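Beta-N-acetylhexosaminidase (PDB 6JEB) hydrolyses terminal non-reducing N-acetylhexosamine residues from beta-N-acetylhexosaminides, including N-glycans and chitobiose, as a zinc-binding member of glycosyl hydrolase family 20. Local coordinates at residues G163-K167 against Q168-E172; S332-K335 against T336-G340; F355-I358 against Q359-N363; F437-K440 against L441-R445. All blocks are in the same frame, centred on the assembly; numbering follows the deposited sequence.

Contact 1 (G163-K167 against Q168-E172)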
# COMPACT_ATOMS: atom_id res chain seq x y z
N GLY A 163 9.36 16.81 8.35
CA GLY A 163 8.31 17.08 7.40
C GLY A 163 6.95 16.75 7.98
O GLY A 163 6.82 15.82 8.78
N MET A 164 5.94 17.51 7.59
CA MET A 164 4.57 17.18 7.99
C MET A 164 3.65 17.71 6.91
O MET A 164 3.85 18.83 6.43
CB MET A 164 4.24 17.82 9.35
CG MET A 164 2.81 17.53 9.81
SD MET A 164 2.44 18.13 11.46
CE MET A 164 2.63 16.63 12.44
N TYR A 165 2.67 16.90 6.50
CA TYR A 165 1.69 17.36 5.52
C TYR A 165 0.79 18.41 6.15
O TYR A 165 0.57 18.42 7.36
CB TYR A 165 0.85 16.17 5.02
CG TYR A 165 1.71 15.18 4.29
CD1 TYR A 165 2.27 15.51 3.05
CD2 TYR A 165 2.01 13.94 4.84
CE1 TYR A 165 3.10 14.63 2.39
CE2 TYR A 165 2.83 13.05 4.19
CZ TYR A 165 3.38 13.40 2.97
OH TYR A 165 4.21 12.51 2.33
N THR A 166 0.29 19.32 5.32
CA THR A 166 -0.81 20.16 5.76
C THR A 166 -2.13 19.45 5.44
O THR A 166 -2.19 18.56 4.59
CB THR A 166 -0.80 21.51 5.05
OG1 THR A 166 -1.10 21.33 3.66
CG2 THR A 166 0.55 22.19 5.19
N LYS A 167 -3.18 19.86 6.15
CA LYS A 167 -4.51 19.33 5.85
C LYS A 167 -4.88 19.59 4.40
O LYS A 167 -5.45 18.73 3.72
CB LYS A 167 -5.55 19.93 6.81
CG LYS A 167 -6.97 19.43 6.59
CD LYS A 167 -7.89 19.94 7.70
CE LYS A 167 -8.82 18.86 8.19
NZ LYS A 167 -9.66 19.31 9.34
N GLN A 168 -4.55 20.78 3.89
CA GLN A 168 -4.84 21.12 2.50
C GLN A 168 -4.08 20.21 1.53
O GLN A 168 -4.64 19.79 0.51
CB GLN A 168 -4.51 22.59 2.26
CG GLN A 168 -5.01 23.15 0.96
CD GLN A 168 -4.87 24.66 0.91
OE1 GLN A 168 -5.73 25.40 1.41
NE2 GLN A 168 -3.78 25.14 0.31
N GLU A 169 -2.82 19.88 1.84
CA GLU A 169 -2.09 18.94 1.00
C GLU A 169 -2.73 17.56 0.99
O GLU A 169 -2.78 16.90 -0.05
CB GLU A 169 -0.63 18.83 1.46
CG GLU A 169 0.25 19.98 1.04
CD GLU A 169 1.65 19.85 1.62
OE1 GLU A 169 1.77 19.32 2.75
OE2 GLU A 169 2.63 20.28 0.96
N LEU A 170 -3.19 17.08 2.16
CA LEU A 170 -3.80 15.76 2.19
C LEU A 170 -5.13 15.74 1.44
O LEU A 170 -5.44 14.76 0.75
CB LEU A 170 -3.93 15.27 3.63
CG LEU A 170 -2.58 15.02 4.31
CD1 LEU A 170 -2.78 14.70 5.79
CD2 LEU A 170 -1.80 13.90 3.63
N LYS A 171 -5.91 16.82 1.54
CA LYS A 171 -7.15 16.90 0.77
C LYS A 171 -6.86 16.99 -0.72
O LYS A 171 -7.60 16.42 -1.54
CB LYS A 171 -8.03 18.05 1.25
CG LYS A 171 -8.58 17.83 2.66
CD LYS A 171 -9.58 18.89 3.08
CE LYS A 171 -10.25 18.51 4.40
NZ LYS A 171 -11.37 19.41 4.81
N GLU A 172 -5.78 17.68 -1.10
CA GLU A 172 -5.36 17.68 -2.50
C GLU A 172 -5.03 16.27 -2.96
O GLU A 172 -5.46 15.83 -4.03
CB GLU A 172 -4.15 18.60 -2.69
CG GLU A 172 -3.65 18.59 -4.14
CD GLU A 172 -2.26 19.15 -4.32
OE1 GLU A 172 -1.44 19.08 -3.37
OE2 GLU A 172 -1.97 19.65 -5.42
O HOH W 1 4.08 20.08 3.96
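T166 and E169 face each other at the start of helix 167-178, where the backbone turns from an extended loop into helical geometry and T166 O receives L170 N at 3.0 Å. T166 is the N-cap and the two residues form a capping box, each side chain bonding to the other's backbone. The threonine hydroxyl OG1 accepts from E169 N at 2.9 Å; a chi1 of 68° tucks OG1 between its own backbone N and carbonyl carbon. In return E169 lays its extended chain back across the threonine, and OE1 takes the N-H of T166 at 3.0 Å, on the anti side of the carboxylate and 25° out of its plane. That same OE1 lies at the edge of the Y165 ring and accepts from a water, which also donates to M164 O. L170 crosses Y165 at about a right angle, its CG 3.7 Å from Y165 CB, while Y165 OH bonds to I104 O. K167 and K171 run side by side; K167 NZ makes salt bridges to E242 and D245 of helix 230-246 and K171 NZ to D245, so the two like charges share an acidic partner. With an alanine at E169, the N-H of T166 would probably lose its acceptor and the water one of its two. The helix dipole is likely to favour the carboxylate here, and two N-H groups at the helix start, where no preceding turn offers carbonyls, are met by side chains.

Contact 2 (S332-K335 against T336-G340)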
# COMPACT_ATOMS: atom_id res chain seq x y z
N SER A 332 -2.00 -18.06 7.52
CA SER A 332 -2.82 -16.87 7.67
C SER A 332 -4.12 -16.99 6.89
O SER A 332 -5.18 -16.59 7.39
CB SER A 332 -2.03 -15.64 7.22
OG SER A 332 -0.87 -15.47 8.02
N ILE A 333 -4.06 -17.51 5.67
CA ILE A 333 -5.27 -17.71 4.88
C ILE A 333 -6.24 -18.61 5.63
O ILE A 333 -7.44 -18.31 5.76
CB ILE A 333 -4.93 -18.26 3.49
CG1 ILE A 333 -4.11 -17.25 2.69
CG2 ILE A 333 -6.21 -18.63 2.73
CD1 ILE A 333 -3.52 -17.81 1.41
N GLU A 334 -5.73 -19.71 6.19
CA GLU A 334 -6.57 -20.68 6.87
C GLU A 334 -7.14 -20.12 8.16
O GLU A 334 -8.33 -20.27 8.45
CB GLU A 334 -5.77 -21.96 7.13
CG GLU A 334 -6.42 -22.91 8.12
CD GLU A 334 -5.55 -24.12 8.41
OE1 GLU A 334 -5.25 -24.87 7.46
OE2 GLU A 334 -5.16 -24.31 9.58
N LYS A 335 -6.29 -19.46 8.97
CA LYS A 335 -6.75 -18.96 10.26
C LYS A 335 -7.72 -17.79 10.11
O LYS A 335 -8.67 -17.67 10.89
CB LYS A 335 -5.55 -18.56 11.13
CG LYS A 335 -4.65 -19.72 11.55
CD LYS A 335 -5.40 -20.76 12.35
CE LYS A 335 -4.53 -21.99 12.59
NZ LYS A 335 -5.27 -23.26 12.37
N THR A 336 -7.49 -16.91 9.14
CA THR A 336 -8.43 -15.80 8.96
C THR A 336 -9.78 -16.30 8.48
O THR A 336 -10.82 -15.78 8.90
CB THR A 336 -7.86 -14.74 8.02
OG1 THR A 336 -7.48 -15.34 6.78
CG2 THR A 336 -6.66 -14.04 8.66
N LYS A 337 -9.80 -17.31 7.61
CA LYS A 337 -11.07 -17.90 7.21
C LYS A 337 -11.81 -18.45 8.41
O LYS A 337 -13.01 -18.20 8.59
CB LYS A 337 -10.85 -18.99 6.16
CG LYS A 337 -12.14 -19.65 5.70
CD LYS A 337 -11.88 -20.84 4.81
CE LYS A 337 -13.17 -21.61 4.55
NZ LYS A 337 -14.17 -20.77 3.83
N LYS A 338 -11.11 -19.20 9.27
CA LYS A 338 -11.75 -19.80 10.44
C LYS A 338 -12.27 -18.73 11.39
O LYS A 338 -13.31 -18.94 12.04
CB LYS A 338 -10.77 -20.72 11.18
CG LYS A 338 -10.34 -21.94 10.40
CD LYS A 338 -9.61 -22.93 11.29
CE LYS A 338 -8.95 -24.03 10.47
NZ LYS A 338 -9.89 -24.60 9.47
N ALA A 339 -11.58 -17.60 11.49
CA ALA A 339 -11.97 -16.53 12.40
C ALA A 339 -12.96 -15.55 11.79
O ALA A 339 -13.37 -14.60 12.46
CB ALA A 339 -10.72 -15.77 12.88
N GLY A 340 -13.34 -15.74 10.53
CA GLY A 340 -14.26 -14.82 9.89
C GLY A 340 -13.66 -13.48 9.54
O GLY A 340 -14.38 -12.48 9.50
O HOH W 2 -9.64 -22.59 7.40
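T336 grips the carbonyl of S332 twice across one turn of helix 329-339. Its OG1, set between its own N and carbonyl carbon (chi1 55°), reaches S332 O and donates to it at 2.7 Å. The backbone N of T336 donates to the same S332 O at 2.9 Å, from the opposite face of the carbonyl plane. H391 NE2 bonds to both T336 OG1 and I333 O, fastening this face to the loop before strand 392-399. On the more exposed side E334 and K338 were each modelled in two conformations, and the arrangement of their side chains is therefore tentative. In the one described they lie side by side and point the same way, K338 CE 3.6 Å from E334 CG. K335 NZ approaches the anti lone pair of E334 OE2 in a salt bridge, and K338 NZ shares a water with E334 O. G340, with positive phi, is the glycine of a Schellman motif, its N bonding back to K337 O. Strand 320-323, helix 329-339 and strand 342-345 make a beta-alpha-beta unit, the repeating element of the TIM barrel that forms the catalytic domain.

Contact 3 (F355-I358 against Q359-N363)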
# COMPACT_ATOMS: atom_id res chain seq x y z
N PHE A 355 12.96 -4.45 -0.02
CA PHE A 355 14.04 -5.42 -0.14
C PHE A 355 14.75 -5.22 -1.48
O PHE A 355 14.13 -4.78 -2.45
CB PHE A 355 13.50 -6.85 -0.07
CG PHE A 355 12.88 -7.23 1.27
CD1 PHE A 355 12.87 -6.36 2.35
CD2 PHE A 355 12.29 -8.48 1.43
CE1 PHE A 355 12.29 -6.73 3.58
CE2 PHE A 355 11.71 -8.86 2.64
CZ PHE A 355 11.71 -7.98 3.71
N PRO A 356 16.05 -5.52 -1.56
CA PRO A 356 16.77 -5.33 -2.83
C PRO A 356 16.22 -6.25 -3.91
O PRO A 356 15.81 -7.38 -3.64
CB PRO A 356 18.22 -5.67 -2.47
CG PRO A 356 18.11 -6.59 -1.28
CD PRO A 356 16.92 -6.07 -0.50
N GLN A 357 16.23 -5.76 -5.15
CA GLN A 357 15.67 -6.54 -6.26
C GLN A 357 16.72 -7.31 -7.05
O GLN A 357 16.35 -8.21 -7.81
CB GLN A 357 14.86 -5.65 -7.20
CG GLN A 357 15.66 -4.64 -8.01
CD GLN A 357 14.80 -3.45 -8.39
OE1 GLN A 357 13.95 -3.55 -9.27
NE2 GLN A 357 14.98 -2.34 -7.68
N ILE A 358 18.00 -6.98 -6.90
CA ILE A 358 19.09 -7.72 -7.53
C ILE A 358 20.10 -8.06 -6.45
O ILE A 358 20.49 -7.18 -5.67
CB ILE A 358 19.73 -6.91 -8.68
CG1 ILE A 358 18.73 -6.75 -9.82
CG2 ILE A 358 21.02 -7.59 -9.16
CD1 ILE A 358 19.18 -5.78 -10.89
N GLN A 359 20.51 -9.32 -6.41
CA GLN A 359 21.46 -9.77 -5.40
C GLN A 359 22.73 -8.92 -5.46
O GLN A 359 23.30 -8.69 -6.53
CB GLN A 359 21.80 -11.24 -5.62
CG GLN A 359 22.71 -11.84 -4.56
CD GLN A 359 22.06 -11.90 -3.19
OE1 GLN A 359 20.90 -12.30 -3.06
NE2 GLN A 359 22.80 -11.50 -2.16
N GLY A 360 23.18 -8.45 -4.29
CA GLY A 360 24.32 -7.58 -4.19
C GLY A 360 23.97 -6.13 -3.98
O GLY A 360 24.85 -5.34 -3.59
N GLN A 361 22.72 -5.74 -4.23
CA GLN A 361 22.29 -4.40 -3.89
C GLN A 361 22.08 -4.30 -2.38
O GLN A 361 21.95 -5.31 -1.68
CB GLN A 361 21.01 -4.06 -4.66
CG GLN A 361 21.25 -4.03 -6.17
CD GLN A 361 20.04 -3.54 -6.95
OE1 GLN A 361 18.90 -3.86 -6.61
NE2 GLN A 361 20.30 -2.77 -7.99
N ARG A 362 22.07 -3.06 -1.88
CA ARG A 362 22.12 -2.85 -0.43
C ARG A 362 21.00 -3.60 0.28
O ARG A 362 19.82 -3.46 -0.05
CB ARG A 362 22.05 -1.35 -0.10
CG ARG A 362 23.20 -0.52 -0.67
CD ARG A 362 24.56 -0.96 -0.15
NE ARG A 362 24.73 -0.67 1.27
CZ ARG A 362 25.18 0.49 1.75
NH1 ARG A 362 25.51 1.48 0.93
NH2 ARG A 362 25.30 0.66 3.06
N ASN A 363 21.39 -4.43 1.25
CA ASN A 363 20.45 -5.18 2.06
C ASN A 363 20.51 -4.81 3.53
O ASN A 363 19.78 -5.40 4.34
CB ASN A 363 20.63 -6.70 1.85
CG ASN A 363 21.73 -7.30 2.72
OD1 ASN A 363 22.71 -6.64 3.07
ND2 ASN A 363 21.57 -8.57 3.06
O HOH W 3 16.91 -2.76 -5.37
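Q361 reaches back to I358 within the turn, CB first: it sits 3.3 Å from I358 O and also touches the ring carbon CB of P356. With CG anti to the carbonyl carbon (chi1 -64°), the extended chain carries CG past I358 O and brings CD to 3.8 Å from I358 CB. At the tip OE1 accepts from I358 N at 3.3 Å, a long bond in which the donor stands above the carbonyl plane of the side-chain amide, 54° out of it, and the N-H...O angle is 138°. A water donates to the same OE1 at 2.6 Å and accepts from Q357 N and Q357 NE2, joining the two glutamines. NE2 turns to Y412 OH and Q460 O. Across the base, Q361 N donates to I358 O at 3.0 Å, closing a type II turn in which G360 takes the positive phi. A leucine at Q361 would probably leave I358 N and the bridging water without their acceptor and Y412 OH and Q460 O without their amide donor. The turn belongs to the long loop between strand 342-345 and helix 372-376, and it packs against helix 407-414, where R413 touches P356 and Q361 and Y412 O holds Q357 NE2.

Contact 4 (F437-K440 against L441-R445)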
# COMPACT_ATOMS: atom_id res chain seq x y z
N PHE A 437 4.86 -11.72 -19.33
CA PHE A 437 5.08 -10.52 -18.53
C PHE A 437 6.44 -9.89 -18.85
O PHE A 437 6.54 -8.68 -19.04
CB PHE A 437 4.98 -10.85 -17.04
CG PHE A 437 5.33 -9.69 -16.15
CD1 PHE A 437 4.39 -8.69 -15.88
CD2 PHE A 437 6.60 -9.58 -15.60
CE1 PHE A 437 4.72 -7.62 -15.06
CE2 PHE A 437 6.93 -8.51 -14.78
CZ PHE A 437 5.99 -7.52 -14.51
N ARG A 438 7.48 -10.72 -18.91
CA ARG A 438 8.83 -10.23 -19.19
C ARG A 438 8.89 -9.56 -20.56
O ARG A 438 9.54 -8.51 -20.72
CB ARG A 438 9.83 -11.38 -19.10
CG ARG A 438 11.28 -10.98 -19.21
CD ARG A 438 12.16 -12.20 -19.36
NE ARG A 438 12.05 -12.78 -20.70
CZ ARG A 438 12.07 -14.08 -20.96
NH1 ARG A 438 12.18 -14.96 -19.98
NH2 ARG A 438 11.96 -14.51 -22.21
N ARG A 439 8.21 -10.13 -21.56
CA ARG A 439 8.15 -9.52 -22.88
C ARG A 439 7.55 -8.12 -22.80
O ARG A 439 8.12 -7.15 -23.32
CB ARG A 439 7.32 -10.39 -23.82
CG ARG A 439 7.00 -9.73 -25.16
CD ARG A 439 5.98 -10.52 -25.98
NE ARG A 439 4.65 -10.54 -25.38
CZ ARG A 439 3.75 -9.56 -25.51
NH1 ARG A 439 4.05 -8.46 -26.19
NH2 ARG A 439 2.56 -9.67 -24.94
N LYS A 440 6.40 -8.00 -22.14
CA LYS A 440 5.72 -6.71 -22.06
C LYS A 440 6.53 -5.70 -21.27
O LYS A 440 6.58 -4.52 -21.63
CB LYS A 440 4.35 -6.89 -21.41
CG LYS A 440 3.45 -7.86 -22.14
CD LYS A 440 2.06 -7.90 -21.51
CE LYS A 440 2.11 -8.50 -20.10
NZ LYS A 440 0.78 -8.45 -19.42
N LEU A 441 7.15 -6.13 -20.17
CA LEU A 441 7.90 -5.19 -19.35
C LEU A 441 9.07 -4.58 -20.12
O LEU A 441 9.41 -3.41 -19.91
CB LEU A 441 8.39 -5.89 -18.09
CG LEU A 441 9.07 -4.90 -17.15
CD1 LEU A 441 8.05 -4.00 -16.45
CD2 LEU A 441 9.93 -5.63 -16.17
N ALA A 442 9.70 -5.36 -21.00
CA ALA A 442 10.74 -4.80 -21.85
C ALA A 442 10.20 -3.64 -22.69
O ALA A 442 10.85 -2.60 -22.82
CB ALA A 442 11.33 -5.89 -22.74
N ASP A 443 8.99 -3.80 -23.26
CA ASP A 443 8.38 -2.71 -24.00
C ASP A 443 8.05 -1.53 -23.10
O ASP A 443 8.10 -0.37 -23.53
CB ASP A 443 7.10 -3.18 -24.70
CG ASP A 443 7.36 -4.22 -25.78
OD1 ASP A 443 8.50 -4.29 -26.30
OD2 ASP A 443 6.40 -4.95 -26.12
N HIS A 444 7.70 -1.80 -21.84
CA HIS A 444 7.32 -0.74 -20.92
C HIS A 444 8.48 0.18 -20.55
O HIS A 444 8.24 1.30 -20.09
CB HIS A 444 6.66 -1.32 -19.67
CG HIS A 444 5.20 -1.55 -19.85
ND1 HIS A 444 4.24 -0.95 -19.05
CD2 HIS A 444 4.52 -2.27 -20.77
CE1 HIS A 444 3.04 -1.32 -19.46
NE2 HIS A 444 3.18 -2.11 -20.51
N ARG A 445 9.73 -0.25 -20.73
CA ARG A 445 10.82 0.68 -20.48
C ARG A 445 10.65 1.95 -21.31
O ARG A 445 10.74 3.06 -20.78
CB ARG A 445 12.18 0.04 -20.75
CG ARG A 445 13.30 0.97 -20.34
CD ARG A 445 14.67 0.49 -20.73
NE ARG A 445 15.67 1.48 -20.36
CZ ARG A 445 16.82 1.64 -21.00
NH1 ARG A 445 17.11 0.88 -22.05
NH2 ARG A 445 17.68 2.57 -20.60
O HOH W 4 6.32 -7.34 -27.58
O HOH W 5 9.58 -7.16 -25.76
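R439 and D443 stand one turn apart on helix 434-452, an i to i+4 pair of opposite charge that meets through water. The nearest charged atoms, R439 NH1 and D443 OD2, are 4.2 Å apart, beyond a salt bridge. D443 CG lies anti to the carbonyl carbon (chi1 -66°), which turns the carboxylate back toward R439. One water bridges the charges, accepting from NH1 in the guanidinium plane and donating to OD2. A second water donates to R439 O, which accepts a weak bond (3.5 Å) from D443 N, and to D443 OD1. On one guanidinium face K440 CG lies 3.4 Å above the plane, offset toward the rim. Along another side F437 CE2 and L441 CD2 are 4.4 Å apart; F437 stacks on Y376, and F437 and L441 both touch C419 of helix 417-426. The N-terminal segment helps position the polar groups: R439 NH2 bonds to N436 OD1 and Y4 O, D443 OD2 to S5 OG, and K440 NZ makes salt bridges to E9 of that segment and to E423 of helix 417-426. H444 is fixed at both ring nitrogens, ND1 by Y119 OH and NE2 by S5 O, its edge to the preceding turn and CD2 3.2 Å from K440 O.

How the contacts relate
The four contacts follow one another along the chain without touching, and all are local. Contacts 1 and 2 lie on opposite sides of the chain's centre, their centres 37 Å apart, yet each comes near the substrate site: the side chain of Y165 in contact 1 is about 10 Å from that of A401, and the side chain of S332 in contact 2 about 8 Å from that of W324 and about 12 Å from the bound acetamide. Contact 3 directly follows the substrate-binding residues Y352, L353 and D354, with the side chain of P356 about 14 Å from the acetamide. Contacts 3 and 4 are the closest pair, about 8 Å between nearest atoms; the side chains of F437 and L353 are about 11 Å apart.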